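Local structure of 1-pyrroline-5-carboxylate dehydrogenase (Thermus thermophilus, 1UZB) at residues F6-F14 with V129-D140; A82-W93 with G227-F235. The protein probably oxidises 1-pyrroline-5-carboxylate, through its open glutamate semialdehyde form, to glutamate with NAD as cofactor, as a member of the aldehyde dehydrogenase family. All blocks are in the same frame, centred on the assembly; numbering follows the deposited sequence.

How the interactions relate
From the N terminus, segment 6-14 comes first, an extended stretch ahead of helix 17-32, and segment 82-93 follows at the end of helix 73-90. Interaction 1 then closes a loop of 114 residues when helix 128-149 returns to the N-terminal segment. Interaction 2 closes its own, of 133 residues, where the turn of residues 227-232 leads into strand 233-235, against the end of helix 73-90. The two loops cross rather than nest, because the segments alternate along the chain. The centres of interactions 1 and 2 lie about 28 Å apart, without touching. Helix 95-111 is common ground: Met109 and Arg110 meet Ile139 of interaction 1, while Leu101 meets Trp90 and Phe228 of interaction 2.

Interaction 1. Residues F6-F14 with V129-D140; sequences FRNEPIETF and VEASADVAEAID
Asp140 binds Asn8 and Glu9 where the extended N-terminal segment ahead of helix 17-32 packs on helix 128-149 of the aldehyde dehydrogenase fold, along the face formed by Val129, Ser132, Ala133, Ala136, Ile139 and Asp140. The polar bonds centre on the Asp140 carboxylate. Glu9 N donates to OD1 of Asp140 on its syn lone pair at 2.7 Å, nearly straight (164°). Asn8 ND2 reaches OD2 of Asp140 at 3.0 Å, coming from above the carboxylate plane, and also bonds Val480 O. Two waters complete the set: one joins Asp140 OD1 to Arg7 O, the other joins Asp140 OD2 to Glu9 O, so each oxygen takes two donors and the group is fixed in rotation. Farther along, Ser132 OG, in one of two conformers, accepts from Glu12 N at 3.0 Å and is also bonded to Glu117.

Between these two polar sites the packing is apolar. Ile11 spreads over Ala133, its CD1 lying 3.9 Å from Ala133 CB. Glu9 CG, anti to the backbone N (chi1 179°), rests 4.0 Å from both Ala136 CB and Ile139 CD1, and past the bend at chi2 the carboxylate makes salt bridges with Arg110 and Lys113. At the Asp140 end, Phe6 packs on Val160 of a neighbouring subunit, and its CE1 comes 3.6 Å from Asp140 O.

Interaction 2. Residues A82-W93 with G227-F235; sequences AAWKAFKTWKDW and GFPPGVVNF
Gly231 O takes a hydrogen bond from Asn234 ND2 (2.9 Å, from above the carbonyl plane) and, across the contact, a CA-H...O approach from Ala83 CA (3.3 Å). Asn234 links the turn, through Gly231 O, to Val204 O of strand 203-207, which its ND2 also bonds, and to Gly43 N, which donates to its OD1. Gly231 sits in the type II turn from Pro229 to Val232, pressed so closely on helix 73-90 that a CB would run into Ala82 O and Ala86 CB. A water bridges Ala82 O and, weakly, Pro230 O.

Beyond the glycine the contact is aromatic and aliphatic. The chi1 of 179° carries the Trp90 indole across to Val232, whose CG1 makes a CH-pi contact over one face, 3.8 Å from the centroid of the Trp90 five-membered ring. Trp90 NE1 donates to Val198 O of helix 188-199. Pro229 CD lies 3.7 Å from Trp90 CZ3, and Pro229 CG meets Trp93 CZ2 at 3.4 Å. Trp90 CZ3 in turn stands over the centre of the Trp93 ring. An alanine in place of Trp90 would probably take away the indole face under Val232 CG1, open a gap beside Pro229 and leave Val198 O without this donor. Helix 73-90 packs here against the turn leading from helix 213-226 into strand 233-235, the last leg of the parallel beta-alpha-beta crossover from strand 203-207, consistent with the Rossmann-like domain of aldehyde dehydrogenases.

Interaction 1. Residues F6-F14 with V129-D140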
loop_
_atom_site.group_PDB
_atom_site.type_symbol
_atom_site.label_atom_id
_atom_site.label_comp_id
_atom_site.label_asym_id
_atom_site.label_seq_id
_atom_site.Cartn_x
_atom_site.Cartn_y
_atom_site.Cartn_z
ATOM N N PHE A 6 -7.800 16.802 4.004
ATOM C CA PHE A 6 -7.811 18.201 3.609
ATOM C C PHE A 6 -8.924 18.510 2.618
ATOM O O PHE A 6 -9.185 17.731 1.699
ATOM C CB PHE A 6 -6.474 18.573 2.963
ATOM C CG PHE A 6 -6.460 19.944 2.353
ATOM C CD1 PHE A 6 -6.142 21.063 3.117
ATOM C CD2 PHE A 6 -6.806 20.122 1.013
ATOM C CE1 PHE A 6 -6.170 22.341 2.557
ATOM C CE2 PHE A 6 -6.838 21.389 0.443
ATOM C CZ PHE A 6 -6.521 22.502 1.214
ATOM N N ARG A 7 -9.571 19.652 2.824
ATOM C CA ARG A 7 -10.614 20.146 1.935
ATOM C C ARG A 7 -10.392 21.649 1.856
ATOM O O ARG A 7 -10.002 22.271 2.847
ATOM C CB ARG A 7 -12.019 19.876 2.487
ATOM C CG ARG A 7 -12.362 18.410 2.706
ATOM C CD ARG A 7 -13.867 18.178 2.603
ATOM N NE ARG A 7 -14.634 19.026 3.511
ATOM C CZ ARG A 7 -14.692 18.860 4.829
ATOM N NH1 ARG A 7 -14.026 17.871 5.406
ATOM N NH2 ARG A 7 -15.418 19.686 5.572
ATOM N N ASN A 8 -10.619 22.238 0.689
ATOM C CA ASN A 8 -10.444 23.679 0.552
ATOM C C ASN A 8 -11.555 24.444 1.262
ATOM O O ASN A 8 -12.710 24.012 1.281
ATOM C CB ASN A 8 -10.420 24.086 -0.924
ATOM C CG ASN A 8 -9.210 23.543 -1.659
ATOM O OD1 ASN A 8 -9.250 22.450 -2.225
ATOM N ND2 ASN A 8 -8.123 24.303 -1.641
ATOM N N GLU A 9 -11.194 25.579 1.852
ATOM C CA GLU A 9 -12.145 26.432 2.556
ATOM C C GLU A 9 -13.048 27.080 1.510
ATOM O O GLU A 9 -12.566 27.701 0.571
ATOM C CB GLU A 9 -11.386 27.513 3.330
ATOM C CG GLU A 9 -12.242 28.509 4.106
ATOM C CD GLU A 9 -12.900 27.910 5.334
ATOM O OE1 GLU A 9 -12.370 26.920 5.877
ATOM O OE2 GLU A 9 -13.942 28.445 5.767
ATOM N N PRO A 10 -14.375 26.930 1.651
ATOM C CA PRO A 10 -15.297 27.525 0.680
ATOM C C PRO A 10 -15.142 29.039 0.570
ATOM O O PRO A 10 -14.975 29.726 1.574
ATOM C CB PRO A 10 -16.666 27.131 1.224
ATOM C CG PRO A 10 -16.397 25.804 1.855
ATOM C CD PRO A 10 -15.101 26.062 2.595
ATOM N N ILE A 11 -15.188 29.550 -0.656
ATOM C CA ILE A 11 -15.075 30.983 -0.901
ATOM C C ILE A 11 -16.478 31.577 -0.863
ATOM O O ILE A 11 -17.343 31.195 -1.652
ATOM C CB ILE A 11 -14.433 31.262 -2.279
ATOM C CG1 ILE A 11 -13.023 30.666 -2.319
ATOM C CG2 ILE A 11 -14.376 32.764 -2.540
ATOM C CD1 ILE A 11 -12.336 30.781 -3.666
ATOM N N GLU A 12 -16.699 32.505 0.061
ATOM C CA GLU A 12 -18.000 33.142 0.219
ATOM C C GLU A 12 -18.366 34.016 -0.977
ATOM O O GLU A 12 -17.550 34.802 -1.457
ATOM C CB GLU A 12 -18.009 33.974 1.504
ATOM C CG GLU A 12 -19.332 34.659 1.800
ATOM C CD GLU A 12 -20.492 33.685 1.890
ATOM O OE1 GLU A 12 -20.462 32.792 2.767
ATOM O OE2 GLU A 12 -21.434 33.815 1.083
ATOM N N THR A 13 -19.604 33.874 -1.446
ATOM C CA THR A 13 -20.106 34.641 -2.582
ATOM C C THR A 13 -21.027 35.773 -2.119
ATOM O O THR A 13 -21.352 36.678 -2.889
ATOM C CB THR A 13 -20.894 33.738 -3.547
ATOM O OG1 THR A 13 -21.995 33.148 -2.847
ATOM C CG2 THR A 13 -19.998 32.636 -4.097
ATOM N N PHE A 14 -21.449 35.707 -0.860
ATOM C CA PHE A 14 -22.325 36.714 -0.265
ATOM C C PHE A 14 -23.667 36.838 -0.980
ATOM O O PHE A 14 -24.162 37.942 -1.209
ATOM C CB PHE A 14 -21.629 38.079 -0.240
ATOM C CG PHE A 14 -20.293 38.059 0.440
ATOM C CD1 PHE A 14 -19.124 37.889 -0.297
ATOM C CD2 PHE A 14 -20.205 38.165 1.823
ATOM C CE1 PHE A 14 -17.884 37.823 0.338
ATOM C CE2 PHE A 14 -18.973 38.100 2.466
ATOM C CZ PHE A 14 -17.810 37.928 1.723
ATOM N N VAL A 129 -15.669 39.364 -2.853
ATOM C CA VAL A 129 -15.273 37.998 -3.184
ATOM C C VAL A 129 -13.761 37.828 -3.323
ATOM O O VAL A 129 -13.221 36.777 -2.973
ATOM C CB VAL A 129 -16.002 37.490 -4.452
ATOM C CG1 VAL A 129 -17.508 37.540 -4.234
ATOM C CG2 VAL A 129 -15.593 38.315 -5.659
ATOM N N GLU A 130 -13.071 38.846 -3.833
ATOM C CA GLU A 130 -11.619 38.755 -3.941
ATOM C C GLU A 130 -11.053 38.661 -2.521
ATOM O O GLU A 130 -10.109 37.911 -2.264
ATOM C CB GLU A 130 -11.050 39.987 -4.653
ATOM C CG GLU A 130 -11.300 40.040 -6.163
ATOM C CD GLU A 130 -10.609 38.920 -6.936
ATOM O OE1 GLU A 130 -9.534 38.453 -6.499
ATOM O OE2 GLU A 130 -11.132 38.521 -8.000
ATOM N N ALA A 131 -11.640 39.416 -1.595
ATOM C CA ALA A 131 -11.191 39.387 -0.208
ATOM C C ALA A 131 -11.452 38.012 0.412
ATOM O O ALA A 131 -10.590 37.460 1.094
ATOM C CB ALA A 131 -11.902 40.474 0.599
ATOM N N SER A 132 -12.634 37.454 0.169
ATOM C CA SER A 132 -12.964 36.147 0.727
ATOM C C SER A 132 -12.038 35.060 0.181
ATOM O O SER A 132 -11.609 34.173 0.921
ATOM C CB SER A 132 -14.422 35.794 0.431
ATOM O OG SER A 132 -14.778 34.562 1.028
ATOM N N ALA A 133 -11.723 35.125 -1.108
ATOM C CA ALA A 133 -10.840 34.130 -1.709
ATOM C C ALA A 133 -9.448 34.187 -1.084
ATOM O O ALA A 133 -8.809 33.157 -0.878
ATOM C CB ALA A 133 -10.746 34.353 -3.217
ATOM N N ASP A 134 -8.992 35.399 -0.783
ATOM C CA ASP A 134 -7.677 35.634 -0.191
ATOM C C ASP A 134 -7.600 34.957 1.182
ATOM O O ASP A 134 -6.708 34.147 1.439
ATOM C CB ASP A 134 -7.456 37.153 -0.067
ATOM C CG ASP A 134 -6.026 37.531 0.289
ATOM O OD1 ASP A 134 -5.427 36.888 1.173
ATOM O OD2 ASP A 134 -5.513 38.506 -0.305
ATOM N N VAL A 135 -8.543 35.275 2.062
ATOM C CA VAL A 135 -8.544 34.685 3.396
ATOM C C VAL A 135 -8.736 33.167 3.345
ATOM O O VAL A 135 -8.112 32.429 4.119
ATOM C CB VAL A 135 -9.636 35.326 4.277
ATOM C CG1 VAL A 135 -9.648 34.674 5.651
ATOM C CG2 VAL A 135 -9.369 36.827 4.414
ATOM N N ALA A 136 -9.590 32.697 2.439
ATOM C CA ALA A 136 -9.828 31.264 2.300
ATOM C C ALA A 136 -8.528 30.549 1.928
ATOM O O ALA A 136 -8.243 29.463 2.431
ATOM C CB ALA A 136 -10.893 31.012 1.242
ATOM N N GLU A 137 -7.740 31.164 1.048
ATOM C CA GLU A 137 -6.468 30.586 0.625
ATOM C C GLU A 137 -5.488 30.532 1.800
ATOM O O GLU A 137 -4.731 29.576 1.929
ATOM C CB GLU A 137 -5.865 31.406 -0.518
ATOM C CG GLU A 137 -4.596 30.805 -1.108
ATOM C CD GLU A 137 -3.990 31.667 -2.199
ATOM O OE1 GLU A 137 -4.748 32.177 -3.047
ATOM O OE2 GLU A 137 -2.752 31.823 -2.217
ATOM N N ALA A 138 -5.496 31.561 2.646
ATOM C CA ALA A 138 -4.613 31.598 3.813
ATOM C C ALA A 138 -4.935 30.422 4.739
ATOM O O ALA A 138 -4.038 29.731 5.217
ATOM C CB ALA A 138 -4.792 32.918 4.564
ATOM N N ILE A 139 -6.225 30.211 4.992
ATOM C CA ILE A 139 -6.660 29.109 5.836
ATOM C C ILE A 139 -6.203 27.805 5.177
ATOM O O ILE A 139 -5.682 26.912 5.849
ATOM C CB ILE A 139 -8.196 29.129 5.999
ATOM C CG1 ILE A 139 -8.612 30.372 6.793
ATOM C CG2 ILE A 139 -8.665 27.871 6.705
ATOM C CD1 ILE A 139 -10.093 30.686 6.714
ATOM N N ASP A 140 -6.373 27.711 3.858
ATOM C CA ASP A 140 -5.956 26.515 3.126
ATOM C C ASP A 140 -4.468 26.222 3.310
ATOM O O ASP A 140 -4.087 25.070 3.513
ATOM C CB ASP A 140 -6.245 26.643 1.623
ATOM C CG ASP A 140 -7.717 26.492 1.284
ATOM O OD1 ASP A 140 -8.509 26.083 2.160
ATOM O OD2 ASP A 140 -8.082 26.774 0.120
HETATM O O HOH W 1 -8.753 24.293 4.219
HETATM O O HOH W 2 -10.282 28.040 -0.892
#

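Interaction 2. Residues A82-W93 with G227-F235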
loop_
_atom_site.group_PDB
_atom_site.type_symbol
_atom_site.label_atom_id
_atom_site.label_comp_id
_atom_site.label_asym_id
_atom_site.label_seq_id
_atom_site.Cartn_x
_atom_site.Cartn_y
_atom_site.Cartn_z
ATOM N N ALA A 82 16.171 36.594 18.383
ATOM C CA ALA A 82 15.043 35.877 18.964
ATOM C C ALA A 82 14.700 34.635 18.146
ATOM O O ALA A 82 14.387 33.583 18.703
ATOM C CB ALA A 82 13.827 36.792 19.055
ATOM N N ALA A 83 14.769 34.762 16.824
ATOM C CA ALA A 83 14.455 33.656 15.929
ATOM C C ALA A 83 15.436 32.497 16.077
ATOM O O ALA A 83 15.034 31.331 16.044
ATOM C CB ALA A 83 14.432 34.148 14.488
ATOM N N TRP A 84 16.721 32.801 16.236
ATOM C CA TRP A 84 17.699 31.731 16.391
ATOM C C TRP A 84 17.577 31.074 17.755
ATOM O O TRP A 84 17.742 29.863 17.887
ATOM C CB TRP A 84 19.124 32.246 16.185
ATOM C CG TRP A 84 19.503 32.315 14.741
ATOM C CD1 TRP A 84 19.699 33.438 13.995
ATOM C CD2 TRP A 84 19.695 31.204 13.855
ATOM N NE1 TRP A 84 19.998 33.099 12.697
ATOM C CE2 TRP A 84 20.003 31.734 12.584
ATOM C CE3 TRP A 84 19.638 29.812 14.013
ATOM C CZ2 TRP A 84 20.253 30.922 11.472
ATOM C CZ3 TRP A 84 19.891 29.000 12.900
ATOM C CH2 TRP A 84 20.194 29.563 11.648
ATOM N N LYS A 85 17.288 31.875 18.775
ATOM C CA LYS A 85 17.129 31.328 20.114
ATOM C C LYS A 85 15.924 30.385 20.125
ATOM O O LYS A 85 15.967 29.307 20.719
ATOM C CB LYS A 85 16.928 32.461 21.124
ATOM C CG LYS A 85 16.850 31.999 22.565
ATOM C CD LYS A 85 16.714 33.177 23.511
ATOM C CE LYS A 85 16.678 32.712 24.956
ATOM N NZ LYS A 85 17.929 31.994 25.327
ATOM N N ALA A 86 14.852 30.789 19.450
ATOM C CA ALA A 86 13.647 29.971 19.385
ATOM C C ALA A 86 13.893 28.691 18.586
ATOM O O ALA A 86 13.416 27.612 18.952
ATOM C CB ALA A 86 12.510 30.770 18.756
ATOM N N PHE A 87 14.645 28.812 17.499
ATOM C CA PHE A 87 14.945 27.665 16.650
ATOM C C PHE A 87 15.543 26.502 17.436
ATOM O O PHE A 87 15.199 25.343 17.196
ATOM C CB PHE A 87 15.908 28.075 15.536
ATOM C CG PHE A 87 16.319 26.940 14.643
ATOM C CD1 PHE A 87 15.404 26.349 13.773
ATOM C CD2 PHE A 87 17.623 26.459 14.668
ATOM C CE1 PHE A 87 15.789 25.296 12.942
ATOM C CE2 PHE A 87 18.017 25.408 13.842
ATOM C CZ PHE A 87 17.101 24.826 12.979
ATOM N N LYS A 88 16.432 26.817 18.376
ATOM C CA LYS A 88 17.092 25.789 19.180
ATOM C C LYS A 88 16.137 24.776 19.795
ATOM O O LYS A 88 16.461 23.591 19.881
ATOM C CB LYS A 88 17.935 26.426 20.289
ATOM C CG LYS A 88 19.255 27.006 19.812
ATOM C CD LYS A 88 20.064 27.566 20.974
ATOM C CE LYS A 88 21.433 28.048 20.520
ATOM N NZ LYS A 88 21.336 29.097 19.468
ATOM N N THR A 89 14.967 25.237 20.231
ATOM C CA THR A 89 13.988 24.335 20.829
ATOM C C THR A 89 12.825 23.989 19.900
ATOM O O THR A 89 12.317 22.873 19.935
ATOM C CB THR A 89 13.425 24.905 22.153
ATOM O OG1 THR A 89 12.923 26.231 21.938
ATOM C CG2 THR A 89 14.512 24.936 23.219
ATOM N N TRP A 90 12.413 24.939 19.063
ATOM C CA TRP A 90 11.306 24.713 18.132
ATOM C C TRP A 90 11.605 23.560 17.172
ATOM O O TRP A 90 10.718 22.774 16.830
ATOM C CB TRP A 90 11.028 26.005 17.353
ATOM C CG TRP A 90 9.929 25.921 16.323
ATOM C CD1 TRP A 90 10.064 26.073 14.969
ATOM C CD2 TRP A 90 8.530 25.720 16.566
ATOM N NE1 TRP A 90 8.836 25.983 14.357
ATOM C CE2 TRP A 90 7.877 25.767 15.312
ATOM C CE3 TRP A 90 7.764 25.508 17.722
ATOM C CZ2 TRP A 90 6.495 25.610 15.180
ATOM C CZ3 TRP A 90 6.387 25.353 17.591
ATOM C CH2 TRP A 90 5.769 25.406 16.327
ATOM N N LYS A 91 12.859 23.452 16.749
ATOM C CA LYS A 91 13.251 22.391 15.829
ATOM C C LYS A 91 13.086 21.014 16.468
ATOM O O LYS A 91 12.955 20.015 15.756
ATOM C CB LYS A 91 14.710 22.572 15.400
ATOM C CG LYS A 91 15.716 22.271 16.502
ATOM C CD LYS A 91 17.135 22.591 16.064
ATOM C CE LYS A 91 18.136 22.198 17.137
ATOM N NZ LYS A 91 18.153 20.729 17.367
ATOM N N ASP A 92 13.096 20.963 17.800
ATOM C CA ASP A 92 12.964 19.696 18.519
ATOM C C ASP A 92 11.530 19.289 18.855
ATOM O O ASP A 92 11.300 18.199 19.377
ATOM C CB ASP A 92 13.795 19.710 19.807
ATOM C CG ASP A 92 15.287 19.769 19.543
ATOM O OD1 ASP A 92 15.732 19.270 18.489
ATOM O OD2 ASP A 92 16.018 20.304 20.404
ATOM N N TRP A 93 10.567 20.165 18.587
ATOM C CA TRP A 93 9.169 19.831 18.843
ATOM C C TRP A 93 8.768 18.659 17.955
ATOM O O TRP A 93 9.180 18.588 16.794
ATOM C CB TRP A 93 8.248 20.998 18.474
ATOM C CG TRP A 93 8.036 22.035 19.524
ATOM C CD1 TRP A 93 8.993 22.665 20.269
ATOM C CD2 TRP A 93 6.786 22.628 19.895
ATOM N NE1 TRP A 93 8.415 23.615 21.076
ATOM C CE2 TRP A 93 7.061 23.613 20.867
ATOM C CE3 TRP A 93 5.458 22.422 19.495
ATOM C CZ2 TRP A 93 6.056 24.393 21.449
ATOM C CZ3 TRP A 93 4.459 23.198 20.071
ATOM C CH2 TRP A 93 4.766 24.171 21.039
ATOM N N GLY A 227 -0.505 30.628 20.094
ATOM C CA GLY A 227 0.506 30.176 21.031
ATOM C C GLY A 227 1.871 29.799 20.493
ATOM O O GLY A 227 2.584 29.025 21.129
ATOM N N PHE A 228 2.248 30.308 19.326
ATOM C CA PHE A 228 3.577 30.002 18.807
ATOM C C PHE A 228 4.590 30.500 19.838
ATOM O O PHE A 228 4.470 31.614 20.347
ATOM C CB PHE A 228 3.812 30.698 17.466
ATOM C CG PHE A 228 3.173 29.997 16.301
ATOM C CD1 PHE A 228 3.791 28.900 15.711
ATOM C CD2 PHE A 228 1.939 30.412 15.812
ATOM C CE1 PHE A 228 3.190 28.225 14.652
ATOM C CE2 PHE A 228 1.328 29.743 14.752
ATOM C CZ PHE A 228 1.955 28.648 14.171
ATOM N N PRO A 229 5.587 29.670 20.177
ATOM C CA PRO A 229 6.599 30.071 21.160
ATOM C C PRO A 229 7.310 31.362 20.765
ATOM O O PRO A 229 7.441 31.678 19.583
ATOM C CB PRO A 229 7.548 28.877 21.184
ATOM C CG PRO A 229 6.637 27.723 20.867
ATOM C CD PRO A 229 5.784 28.272 19.753
ATOM N N PRO A 230 7.785 32.127 21.758
ATOM C CA PRO A 230 8.480 33.381 21.467
ATOM C C PRO A 230 9.627 33.198 20.478
ATOM O O PRO A 230 10.434 32.276 20.615
ATOM C CB PRO A 230 8.973 33.825 22.841
ATOM C CG PRO A 230 7.913 33.292 23.759
ATOM C CD PRO A 230 7.688 31.904 23.211
ATOM N N GLY A 231 9.681 34.078 19.483
ATOM C CA GLY A 231 10.740 34.020 18.492
ATOM C C GLY A 231 10.486 33.163 17.262
ATOM O O GLY A 231 11.182 33.321 16.261
ATOM N N VAL A 232 9.508 32.262 17.317
ATOM C CA VAL A 232 9.233 31.399 16.172
ATOM C C VAL A 232 8.764 32.202 14.955
ATOM O O VAL A 232 9.186 31.926 13.832
ATOM C CB VAL A 232 8.220 30.298 16.556
ATOM C CG1 VAL A 232 7.843 29.472 15.338
ATOM C CG2 VAL A 232 8.842 29.393 17.613
ATOM N N VAL A 233 7.901 33.190 15.178
ATOM C CA VAL A 233 7.438 34.074 14.107
ATOM C C VAL A 233 7.569 35.514 14.599
ATOM O O VAL A 233 7.194 35.834 15.738
ATOM C CB VAL A 233 5.969 33.802 13.677
ATOM C CG1 VAL A 233 5.883 32.467 12.935
ATOM C CG2 VAL A 233 5.044 33.825 14.881
ATOM N N ASN A 234 8.104 36.373 13.736
ATOM C CA ASN A 234 8.330 37.773 14.074
ATOM C C ASN A 234 7.819 38.665 12.947
ATOM O O ASN A 234 7.969 38.346 11.764
ATOM C CB ASN A 234 9.824 37.984 14.331
ATOM C CG ASN A 234 10.371 37.012 15.371
ATOM O OD1 ASN A 234 10.279 37.246 16.579
ATOM N ND2 ASN A 234 10.916 35.896 14.902
ATOM N N PHE A 235 7.218 39.784 13.338
ATOM C CA PHE A 235 6.593 40.747 12.433
ATOM C C PHE A 235 7.373 42.059 12.378
ATOM O O PHE A 235 7.435 42.785 13.373
ATOM C CB PHE A 235 5.167 40.981 12.943
ATOM C CG PHE A 235 4.360 41.957 12.138
ATOM C CD1 PHE A 235 3.841 43.097 12.744
ATOM C CD2 PHE A 235 4.055 41.712 10.804
ATOM C CE1 PHE A 235 3.027 43.973 12.041
ATOM C CE2 PHE A 235 3.238 42.585 10.089
ATOM C CZ PHE A 235 2.724 43.718 10.712
HETATM O O HOH W 3 13.386 33.625 21.333
#